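PDB 6I5W: solute Binding Protein BlMnBP1, Blac_00780 in complex with mannopentaose from Bifidobacterium, which probably captures beta-manno-oligosaccharides outside the cell and delivers them to an ABC transporter for import. Local coordinates for residues Ile24-Asn29 against Val59-Asp64; Trp82-Ile87 against Tyr307-Asn312. All blocks are in the same frame, centred on the assembly; numbering follows the deposited sequence.

Contact 1: residues Ile24-Asn29 against Val59-Asp64; sequences ITFMNN and VKVQTD. With BMA (beta-D-mannopyranose), chain B; BMA (beta-D-mannopyranose), chain C.
F26 and Q62 meet midway along two parallel strands of a beta-alpha-beta unit, strand 22-28, helix 43-50 and strand 57-63, in this solute-binding protein. The backbone of F26 bonds to both neighbours of V61: its N donates to K60 O (2.8 Å), and its O accepts from Q62 N. K60 N to I24 O and N28 N to Q62 O continue the pattern. Extended beyond CG, the Q62 side chain brings its amide up to T25 and M27, with OE1 3.7 Å from T25 CG2; R74 weakly bonds the same oxygen. On the face where V59 and V61 meet helix 43-50, I24 runs alongside V59, CG1 to CG1 4.2 Å. The F26 ring, its CG anti to the backbone N (177°), swings out from strand 57-63, yet CD2 touches V61 CG1 at 3.8 Å. N28 ND2 sits 3.4 Å above one ring face near the rim, while N28 OD1 accepts from R30 N. Lacking that oxygen, a leucine in place of N28 would probably leave R30 N without its mate and the ring face without its amide. N29 ND2 donates to O2 and O6 of one mannose, and a water bridges N29 O (2.6 Å), D64 O and O6 of the next mannose.

Contact 2: residues Trp82-Ile87 against Tyr307-Asn312; sequences WDIMMI and YGINKN. With ZN (zinc ion), chain U.
Strand 84-86 pairs antiparallel with the end of strand 298-309 in the main sheet of the solute-binding fold, and just beyond that pairing W82 stacks on N310. The hydrogen-bonded pair is M85 with G308, M85 N reaching G308 O at 2.9 Å and G308 N returning to M85 O. I87 CG1 packs 3.6 Å from G308 CA, in the space that a beta carbon on G308 would need. On the sheet face carrying I84, M86, Y307 and I309, the bent M86 chain lies beside Y307 in a Met-aromatic contact: CE is over one face of the ring, 4.2 Å from its centroid, and SD stands oblique to the ring, nearest CD1. Helix 315-330 packs on this face through F324 and M328. The CB of D83 points away from 307-312, and its carboxylate chelates a zinc ion through both OD1 and OD2, with K317 and two waters as further ligands; T25 N lies so close to OD1 that a hydrogen bond there is doubtful. D83 O accepts from N310 N (2.8 Å). Set opposite the backbone N (chi1 -166°), the N310 amide lies almost flat over the W82 indole, planes 7° apart. N310 CB makes a CH-pi contact 3.3 Å from the centroid of the six-membered ring. M85 CE takes the opposite face. N310 ND2 donates to W82 O (2.6 Å, 166°) and to N79 O, while N312 N comes to N310 OD1 from above the carbonyl plane, closing an Asx turn. Held this way, the amide probably has little freedom to flip or to swing off the indole.

From the N terminus, strand 22-28 comes first, and contact 1 closes the short beta-alpha-beta crossover through helix 43-50 when strand 57-63 returns beside it. The chain then runs through helix 67-77 into strand 84-86, where contact 2 opens; it closes only some 220 residues later, after a long excursion through much of the molecule. The two closures follow in series, neither nesting nor crossing. They nevertheless share one sheet, since strand 22-28 lies between 57-63 and 84-86: M27 N bonds to I84 O at 2.8 Å, and N28 CB packs on M86 CG. Together they set four strands side by side, in the order 57-63, 22-28, 84-86 and 298-309.

Contact 1: residues Ile24-Asn29 against Val59-Asp64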
ATOM      1  N   ILE A  24     -20.669 -15.498  -6.137  1.00 50.27           N
ATOM      2  CA  ILE A  24     -19.877 -14.343  -6.522  1.00 50.06           C
ATOM      3  C   ILE A  24     -18.404 -14.744  -6.557  1.00 39.87           C
ATOM      4  O   ILE A  24     -17.948 -15.655  -5.855  1.00 35.08           O
ATOM      5  CB  ILE A  24     -20.078 -13.131  -5.598  1.00 38.34           C
ATOM      6  CG1 ILE A  24     -19.868 -13.515  -4.143  1.00 38.84           C
ATOM      7  CG2 ILE A  24     -21.463 -12.527  -5.757  1.00 39.53           C
ATOM      8  CD1 ILE A  24     -20.060 -12.336  -3.197  1.00 44.30           C
ATOM      9  N   THR A  25     -17.666 -14.070  -7.418  1.00 32.39           N
ATOM     10  CA  THR A  25     -16.255 -14.339  -7.620  1.00 42.25           C
ATOM     11  C   THR A  25     -15.442 -13.147  -7.127  1.00 40.94           C
ATOM     12  O   THR A  25     -15.680 -12.001  -7.532  1.00 31.31           O
ATOM     13  CB  THR A  25     -16.003 -14.637  -9.093  1.00 47.02           C
ATOM     14  OG1 THR A  25     -16.548 -15.935  -9.382  1.00 42.09           O
ATOM     15  CG2 THR A  25     -14.542 -14.580  -9.415  1.00 43.25           C
ATOM     16  N   PHE A  26     -14.509 -13.433  -6.238  1.00 38.75           N
ATOM     17  CA  PHE A  26     -13.677 -12.448  -5.545  1.00 35.02           C
ATOM     18  C   PHE A  26     -12.264 -12.626  -6.069  1.00 32.06           C
ATOM     19  O   PHE A  26     -11.644 -13.662  -5.826  1.00 35.53           O
ATOM     20  CB  PHE A  26     -13.756 -12.699  -4.043  1.00 31.45           C
ATOM     21  CG  PHE A  26     -12.902 -11.802  -3.195  1.00 33.96           C
ATOM     22  CD1 PHE A  26     -12.531 -10.556  -3.626  1.00 38.33           C
ATOM     23  CD2 PHE A  26     -12.439 -12.240  -1.947  1.00 38.10           C
ATOM     24  CE1 PHE A  26     -11.751  -9.743  -2.835  1.00 34.27           C
ATOM     25  CE2 PHE A  26     -11.650 -11.429  -1.147  1.00 32.84           C
ATOM     26  CZ  PHE A  26     -11.316 -10.180  -1.591  1.00 37.15           C
ATOM     27  N   MET A  27     -11.794 -11.662  -6.854  1.00 34.10           N
ATOM     28  CA  MET A  27     -10.380 -11.599  -7.212  1.00 38.68           C
ATOM     29  C   MET A  27      -9.608 -10.763  -6.192  1.00 29.69           C
ATOM     30  O   MET A  27     -10.041  -9.657  -5.819  1.00 26.54           O
ATOM     31  CB  MET A  27     -10.182 -10.974  -8.591  1.00 38.95           C
ATOM     32  CG  MET A  27     -10.677 -11.783  -9.779  1.00 46.02           C
ATOM     33  SD  MET A  27     -10.645 -10.723 -11.256  1.00 57.72           S
ATOM     34  CE  MET A  27      -8.900 -10.348 -11.475  1.00 55.89           C
ATOM     35  N   ASN A  28      -8.439 -11.267  -5.777  1.00 32.97           N
ATOM     36  CA  ASN A  28      -7.531 -10.469  -4.965  1.00 33.93           C
ATOM     37  C   ASN A  28      -6.057 -10.900  -5.108  1.00 25.41           C
ATOM     38  O   ASN A  28      -5.728 -11.896  -5.739  1.00 30.40           O
ATOM     39  CB  ASN A  28      -7.968 -10.526  -3.497  1.00 34.15           C
ATOM     40  CG  ASN A  28      -7.905 -11.931  -2.947  1.00 38.00           C
ATOM     41  OD1 ASN A  28      -6.864 -12.374  -2.466  1.00 31.91           O
ATOM     42  ND2 ASN A  28      -9.018 -12.644  -3.023  1.00 39.25           N
ATOM     43  N   ASN A  29      -5.181 -10.122  -4.485  1.00 31.72           N
ATOM     44  CA  ASN A  29      -3.743 -10.290  -4.581  1.00 31.86           C
ATOM     45  C   ASN A  29      -3.166 -11.190  -3.507  1.00 28.15           C
ATOM     46  O   ASN A  29      -1.957 -11.413  -3.495  1.00 30.96           O
ATOM     47  CB  ASN A  29      -3.065  -8.947  -4.434  1.00 35.53           C
ATOM     48  CG  ASN A  29      -3.359  -8.327  -3.105  1.00 30.50           C
ATOM     49  OD1 ASN A  29      -4.465  -8.355  -2.646  1.00 30.08           O
ATOM     50  ND2 ASN A  29      -2.315  -7.784  -2.445  1.00 32.19           N
ATOM     51  N   VAL A  59     -18.845 -17.802  -2.247  1.00 45.83           N
ATOM     52  CA  VAL A  59     -17.769 -16.905  -2.624  1.00 37.41           C
ATOM     53  C   VAL A  59     -16.647 -17.780  -3.149  1.00 31.43           C
ATOM     54  O   VAL A  59     -16.120 -18.634  -2.428  1.00 32.26           O
ATOM     55  CB  VAL A  59     -17.356 -16.021  -1.457  1.00 39.41           C
ATOM     56  CG1 VAL A  59     -16.586 -14.876  -1.990  1.00 41.50           C
ATOM     57  CG2 VAL A  59     -18.602 -15.498  -0.713  1.00 33.84           C
ATOM     58  N   LYS A  60     -16.381 -17.660  -4.439  1.00 39.89           N
ATOM     59  CA  LYS A  60     -15.229 -18.274  -5.087  1.00 40.33           C
ATOM     60  C   LYS A  60     -14.124 -17.224  -5.076  1.00 39.53           C
ATOM     61  O   LYS A  60     -14.375 -16.064  -5.421  1.00 38.61           O
ATOM     62  CB  LYS A  60     -15.559 -18.674  -6.527  1.00 52.86           C
ATOM     63  CG  LYS A  60     -16.845 -19.494  -6.734  1.00 52.68           C
ATOM     64  CD  LYS A  60     -16.577 -20.985  -6.530  1.00 54.48           C
ATOM     65  CE  LYS A  60     -17.462 -21.869  -7.393  1.00 55.01           C
ATOM     66  NZ  LYS A  60     -16.959 -23.283  -7.338  1.00 78.61           N
ATOM     67  N   VAL A  61     -12.922 -17.602  -4.665  1.00 45.01           N
ATOM     68  CA  VAL A  61     -11.817 -16.645  -4.562  1.00 38.68           C
ATOM     69  C   VAL A  61     -10.782 -17.010  -5.618  1.00 46.46           C
ATOM     70  O   VAL A  61     -10.241 -18.126  -5.603  1.00 54.96           O
ATOM     71  CB  VAL A  61     -11.190 -16.634  -3.160  1.00 49.26           C
ATOM     72  CG1 VAL A  61     -12.149 -15.981  -2.157  1.00 42.21           C
ATOM     73  CG2 VAL A  61     -10.854 -18.056  -2.710  1.00 51.97           C
ATOM     74  N   GLN A  62     -10.525 -16.091  -6.547  1.00 38.71           N
ATOM     75  CA  GLN A  62      -9.379 -16.212  -7.444  1.00 38.71           C
ATOM     76  C   GLN A  62      -8.260 -15.282  -6.966  1.00 37.33           C
ATOM     77  O   GLN A  62      -8.524 -14.145  -6.571  1.00 37.51           O
ATOM     78  CB  GLN A  62      -9.779 -15.873  -8.872  1.00 44.49           C
ATOM     79  CG  GLN A  62     -11.135 -16.510  -9.278  1.00 57.52           C
ATOM     80  CD  GLN A  62     -11.519 -16.327 -10.755  1.00 60.21           C
ATOM     81  OE1 GLN A  62     -11.448 -15.227 -11.302  1.00 55.48           O
ATOM     82  NE2 GLN A  62     -11.957 -17.414 -11.387  1.00 73.43           N
ATOM     83  N   THR A  63      -7.012 -15.759  -7.016  1.00 39.82           N
ATOM     84  CA  THR A  63      -5.833 -14.940  -6.716  1.00 37.42           C
ATOM     85  C   THR A  63      -4.781 -15.120  -7.807  1.00 41.03           C
ATOM     86  O   THR A  63      -4.618 -16.206  -8.357  1.00 44.66           O
ATOM     87  CB  THR A  63      -5.223 -15.286  -5.372  1.00 35.40           C
ATOM     88  OG1 THR A  63      -4.709 -16.629  -5.425  1.00 40.69           O
ATOM     89  CG2 THR A  63      -6.231 -15.155  -4.226  1.00 34.42           C
ATOM     90  N   ASP A  64      -4.083 -14.042  -8.133  1.00 48.85           N
ATOM     91  CA  ASP A  64      -3.032 -14.059  -9.142  1.00 42.46           C
ATOM     92  C   ASP A  64      -1.784 -13.413  -8.556  1.00 44.18           C
ATOM     93  O   ASP A  64      -1.872 -12.408  -7.848  1.00 37.50           O
ATOM     94  CB  ASP A  64      -3.447 -13.303 -10.431  1.00 53.84           C
ATOM     95  CG  ASP A  64      -4.565 -14.017 -11.226  1.00 69.38           C
ATOM     96  OD1 ASP A  64      -4.250 -14.975 -11.971  1.00 80.42           O
ATOM     97  OD2 ASP A  64      -5.760 -13.613 -11.121  1.00 65.85           O
TER
HETATM   98  C1  BMA B   2       1.421  -7.839  -2.050  1.00 26.53           C
HETATM   99  C2  BMA B   2       1.444  -6.874  -3.220  1.00 24.57           C
HETATM  100  C3  BMA B   2       1.400  -5.474  -2.708  1.00 23.95           C
HETATM  101  C4  BMA B   2       0.318  -5.245  -1.678  1.00 26.53           C
HETATM  102  C5  BMA B   2       0.425  -6.309  -0.606  1.00 22.61           C
HETATM  103  C6  BMA B   2      -0.625  -6.209   0.496  1.00 22.37           C
HETATM  104  O2  BMA B   2       0.247  -7.143  -4.000  1.00 30.52           O
HETATM  105  O3  BMA B   2       1.294  -4.622  -3.777  1.00 26.81           O
HETATM  106  O4  BMA B   2       0.519  -3.989  -1.060  1.00 25.96           O
HETATM  107  O5  BMA B   2       0.379  -7.602  -1.235  1.00 29.46           O
HETATM  108  O6  BMA B   2      -1.950  -6.073  -0.061  1.00 27.31           O
HETATM  109  C1  BMA C   1       1.569 -12.976  -1.174  1.00 37.40           C
HETATM  110  C2  BMA C   1       1.298 -11.960  -0.093  1.00 33.47           C
HETATM  111  C3  BMA C   1       0.791 -10.664  -0.741  1.00 31.57           C
HETATM  112  C4  BMA C   1       1.675 -10.259  -1.891  1.00 23.98           C
HETATM  113  C5  BMA C   1       1.912 -11.427  -2.861  1.00 25.68           C
HETATM  114  C6  BMA C   1       2.826 -11.030  -3.970  1.00 29.94           C
HETATM  115  O1  BMA C   1       2.092 -14.065  -0.494  1.00 40.83           O
HETATM  116  O2  BMA C   1       2.501 -11.676   0.530  1.00 37.74           O
HETATM  117  O3  BMA C   1       0.713  -9.675   0.288  1.00 29.61           O
HETATM  118  O4  BMA C   1       1.130  -9.222  -2.618  1.00 27.25           O
HETATM  119  O5  BMA C   1       2.525 -12.448  -2.066  1.00 25.59           O
HETATM  120  O6  BMA C   1       2.697 -11.913  -5.049  1.00 34.56           O
HETATM  121  O   HOH W   1      -0.374 -11.123  -5.578  1.00 35.32           O

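Contact 2: residues Trp82-Ile87 against Tyr307-Asn312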
ATOM      1  N   TRP A  82     -16.153 -11.412 -13.206  1.00 35.90           N
ATOM      2  CA  TRP A  82     -15.765 -11.221 -11.820  1.00 41.44           C
ATOM      3  C   TRP A  82     -16.789 -10.300 -11.174  1.00 33.22           C
ATOM      4  O   TRP A  82     -17.381  -9.443 -11.833  1.00 33.97           O
ATOM      5  CB  TRP A  82     -14.370 -10.616 -11.707  1.00 38.69           C
ATOM      6  CG  TRP A  82     -14.386  -9.341 -12.369  1.00 32.55           C
ATOM      7  CD1 TRP A  82     -14.256  -9.119 -13.702  1.00 35.58           C
ATOM      8  CD2 TRP A  82     -14.610  -8.061 -11.772  1.00 32.13           C
ATOM      9  NE1 TRP A  82     -14.354  -7.777 -13.975  1.00 37.55           N
ATOM     10  CE2 TRP A  82     -14.579  -7.105 -12.806  1.00 38.66           C
ATOM     11  CE3 TRP A  82     -14.810  -7.624 -10.459  1.00 34.57           C
ATOM     12  CZ2 TRP A  82     -14.750  -5.732 -12.576  1.00 35.55           C
ATOM     13  CZ3 TRP A  82     -14.956  -6.258 -10.223  1.00 31.20           C
ATOM     14  CH2 TRP A  82     -14.950  -5.328 -11.285  1.00 29.99           C
ATOM     15  N   ASP A  83     -16.964 -10.478  -9.872  1.00 35.79           N
ATOM     16  CA  ASP A  83     -17.911  -9.696  -9.100  1.00 35.34           C
ATOM     17  C   ASP A  83     -17.234  -8.677  -8.214  1.00 35.18           C
ATOM     18  O   ASP A  83     -17.601  -7.494  -8.219  1.00 37.91           O
ATOM     19  CB  ASP A  83     -18.777 -10.654  -8.248  1.00 30.36           C
ATOM     20  CG  ASP A  83     -19.200 -11.887  -9.035  1.00 53.06           C
ATOM     21  OD1 ASP A  83     -18.360 -12.786  -9.291  1.00 56.11           O
ATOM     22  OD2 ASP A  83     -20.376 -11.975  -9.431  1.00 64.35           O
ATOM     23  N   ILE A  84     -16.254  -9.100  -7.441  1.00 35.30           N
ATOM     24  CA  ILE A  84     -15.443  -8.185  -6.657  1.00 33.02           C
ATOM     25  C   ILE A  84     -14.001  -8.365  -7.075  1.00 35.48           C
ATOM     26  O   ILE A  84     -13.520  -9.497  -7.220  1.00 32.29           O
ATOM     27  CB  ILE A  84     -15.544  -8.433  -5.144  1.00 30.77           C
ATOM     28  CG1 ILE A  84     -16.983  -8.360  -4.634  1.00 26.23           C
ATOM     29  CG2 ILE A  84     -14.679  -7.391  -4.394  1.00 27.66           C
ATOM     30  CD1 ILE A  84     -17.107  -8.955  -3.261  1.00 29.76           C
ATOM     31  N   MET A  85     -13.302  -7.251  -7.211  1.00 28.03           N
ATOM     32  CA  MET A  85     -11.849  -7.257  -7.278  1.00 32.21           C
ATOM     33  C   MET A  85     -11.282  -6.175  -6.356  1.00 37.93           C
ATOM     34  O   MET A  85     -11.940  -5.177  -6.024  1.00 35.08           O
ATOM     35  CB  MET A  85     -11.356  -7.083  -8.712  1.00 34.65           C
ATOM     36  CG  MET A  85     -11.401  -5.687  -9.263  1.00 33.37           C
ATOM     37  SD  MET A  85     -10.272  -5.520 -10.711  1.00 35.92           S
ATOM     38  CE  MET A  85     -10.925  -6.711 -11.851  1.00 38.46           C
ATOM     39  N   MET A  86     -10.051  -6.398  -5.915  1.00 34.09           N
ATOM     40  CA  MET A  86      -9.236  -5.326  -5.364  1.00 29.18           C
ATOM     41  C   MET A  86      -8.902  -4.344  -6.487  1.00 33.83           C
ATOM     42  O   MET A  86      -8.496  -4.742  -7.578  1.00 34.92           O
ATOM     43  CB  MET A  86      -7.981  -5.915  -4.751  1.00 31.11           C
ATOM     44  CG  MET A  86      -8.258  -6.987  -3.678  1.00 29.72           C
ATOM     45  SD  MET A  86      -9.656  -6.530  -2.647  1.00 38.21           S
ATOM     46  CE  MET A  86      -8.911  -5.615  -1.337  1.00 43.54           C
ATOM     47  N   ILE A  87      -9.124  -3.060  -6.254  1.00 34.32           N
ATOM     48  CA  ILE A  87      -9.046  -2.094  -7.348  1.00 35.13           C
ATOM     49  C   ILE A  87      -7.594  -1.842  -7.747  1.00 38.59           C
ATOM     50  O   ILE A  87      -6.731  -1.490  -6.908  1.00 31.97           O
ATOM     51  CB  ILE A  87      -9.761  -0.785  -6.973  1.00 32.19           C
ATOM     52  CG1 ILE A  87     -11.266  -1.036  -6.834  1.00 26.95           C
ATOM     53  CG2 ILE A  87      -9.511   0.277  -8.025  1.00 38.83           C
ATOM     54  CD1 ILE A  87     -12.048   0.098  -6.165  1.00 35.32           C
ATOM     55  N   TYR A 307     -11.767  -2.856  -2.066  1.00 32.90           N
ATOM     56  CA  TYR A 307     -12.777  -3.687  -2.694  1.00 33.78           C
ATOM     57  C   TYR A 307     -13.572  -2.896  -3.732  1.00 26.37           C
ATOM     58  O   TYR A 307     -14.204  -1.896  -3.396  1.00 27.81           O
ATOM     59  CB  TYR A 307     -13.738  -4.223  -1.642  1.00 28.39           C
ATOM     60  CG  TYR A 307     -13.176  -5.038  -0.530  1.00 33.92           C
ATOM     61  CD1 TYR A 307     -12.763  -6.327  -0.743  1.00 32.66           C
ATOM     62  CD2 TYR A 307     -13.107  -4.522   0.757  1.00 32.98           C
ATOM     63  CE1 TYR A 307     -12.268  -7.088   0.283  1.00 25.53           C
ATOM     64  CE2 TYR A 307     -12.619  -5.282   1.798  1.00 32.84           C
ATOM     65  CZ  TYR A 307     -12.211  -6.578   1.544  1.00 30.19           C
ATOM     66  OH  TYR A 307     -11.700  -7.368   2.554  1.00 37.28           O
ATOM     67  N   GLY A 308     -13.547  -3.344  -4.974  1.00 29.75           N
ATOM     68  CA  GLY A 308     -14.370  -2.761  -6.025  1.00 34.70           C
ATOM     69  C   GLY A 308     -15.364  -3.771  -6.584  1.00 31.34           C
ATOM     70  O   GLY A 308     -15.033  -4.954  -6.737  1.00 29.77           O
ATOM     71  N   ILE A 309     -16.568  -3.301  -6.909  1.00 28.76           N
ATOM     72  CA  ILE A 309     -17.654  -4.192  -7.324  1.00 33.61           C
ATOM     73  C   ILE A 309     -17.995  -3.959  -8.794  1.00 27.35           C
ATOM     74  O   ILE A 309     -18.249  -2.822  -9.221  1.00 33.40           O
ATOM     75  CB  ILE A 309     -18.905  -4.015  -6.458  1.00 32.84           C
ATOM     76  CG1 ILE A 309     -18.656  -4.525  -5.056  1.00 27.51           C
ATOM     77  CG2 ILE A 309     -20.059  -4.784  -7.077  1.00 36.49           C
ATOM     78  CD1 ILE A 309     -19.854  -4.329  -4.123  1.00 33.17           C
ATOM     79  N   ASN A 310     -18.027  -5.049  -9.555  1.00 32.68           N
ATOM     80  CA  ASN A 310     -18.217  -4.999 -10.995  1.00 32.66           C
ATOM     81  C   ASN A 310     -19.582  -4.418 -11.347  1.00 32.12           C
ATOM     82  O   ASN A 310     -20.618  -4.973 -10.992  1.00 33.39           O
ATOM     83  CB  ASN A 310     -18.067  -6.407 -11.588  1.00 36.19           C
ATOM     84  CG  ASN A 310     -17.920  -6.407 -13.117  1.00 38.91           C
ATOM     85  OD1 ASN A 310     -18.084  -5.376 -13.792  1.00 32.17           O
ATOM     86  ND2 ASN A 310     -17.574  -7.572 -13.655  1.00 32.12           N
ATOM     87  N   LYS A 311     -19.551  -3.287 -12.036  1.00 31.73           N
ATOM     88  CA  LYS A 311     -20.732  -2.584 -12.530  1.00 40.78           C
ATOM     89  C   LYS A 311     -21.578  -3.432 -13.452  1.00 39.61           C
ATOM     90  O   LYS A 311     -22.767  -3.128 -13.646  1.00 38.23           O
ATOM     91  CB  LYS A 311     -20.201  -1.320 -13.230  1.00 37.05           C
ATOM     92  CG  LYS A 311     -21.104  -0.592 -14.117  1.00 47.76           C
ATOM     93  CD  LYS A 311     -20.249   0.277 -15.068  1.00 50.68           C
ATOM     94  CE  LYS A 311     -19.556  -0.615 -16.089  1.00 48.06           C
ATOM     95  NZ  LYS A 311     -19.485  -0.028 -17.448  1.00 48.58           N
ATOM     96  N   ASN A 312     -21.012  -4.487 -14.021  1.00 33.55           N
ATOM     97  CA  ASN A 312     -21.651  -5.204 -15.116  1.00 37.40           C
ATOM     98  C   ASN A 312     -22.454  -6.399 -14.650  1.00 43.27           C
ATOM     99  O   ASN A 312     -23.198  -6.961 -15.451  1.00 32.53           O
ATOM    100  CB  ASN A 312     -20.592  -5.674 -16.123  1.00 34.60           C
ATOM    101  CG  ASN A 312     -19.951  -4.508 -16.904  1.00 40.65           C
ATOM    102  OD1 ASN A 312     -20.512  -3.417 -16.987  1.00 46.49           O
ATOM    103  ND2 ASN A 312     -18.767  -4.745 -17.459  1.00 42.06           N
TER
HETATM  104 ZN    ZN U 724     -19.735 -13.606 -10.675  1.00103.35          ZN
HETATM  105  O   HOH W   2     -18.914 -14.530 -12.802  1.00 57.20           O
HETATM  106  O   HOH W   3     -20.658 -12.200 -12.610  1.00 47.83           O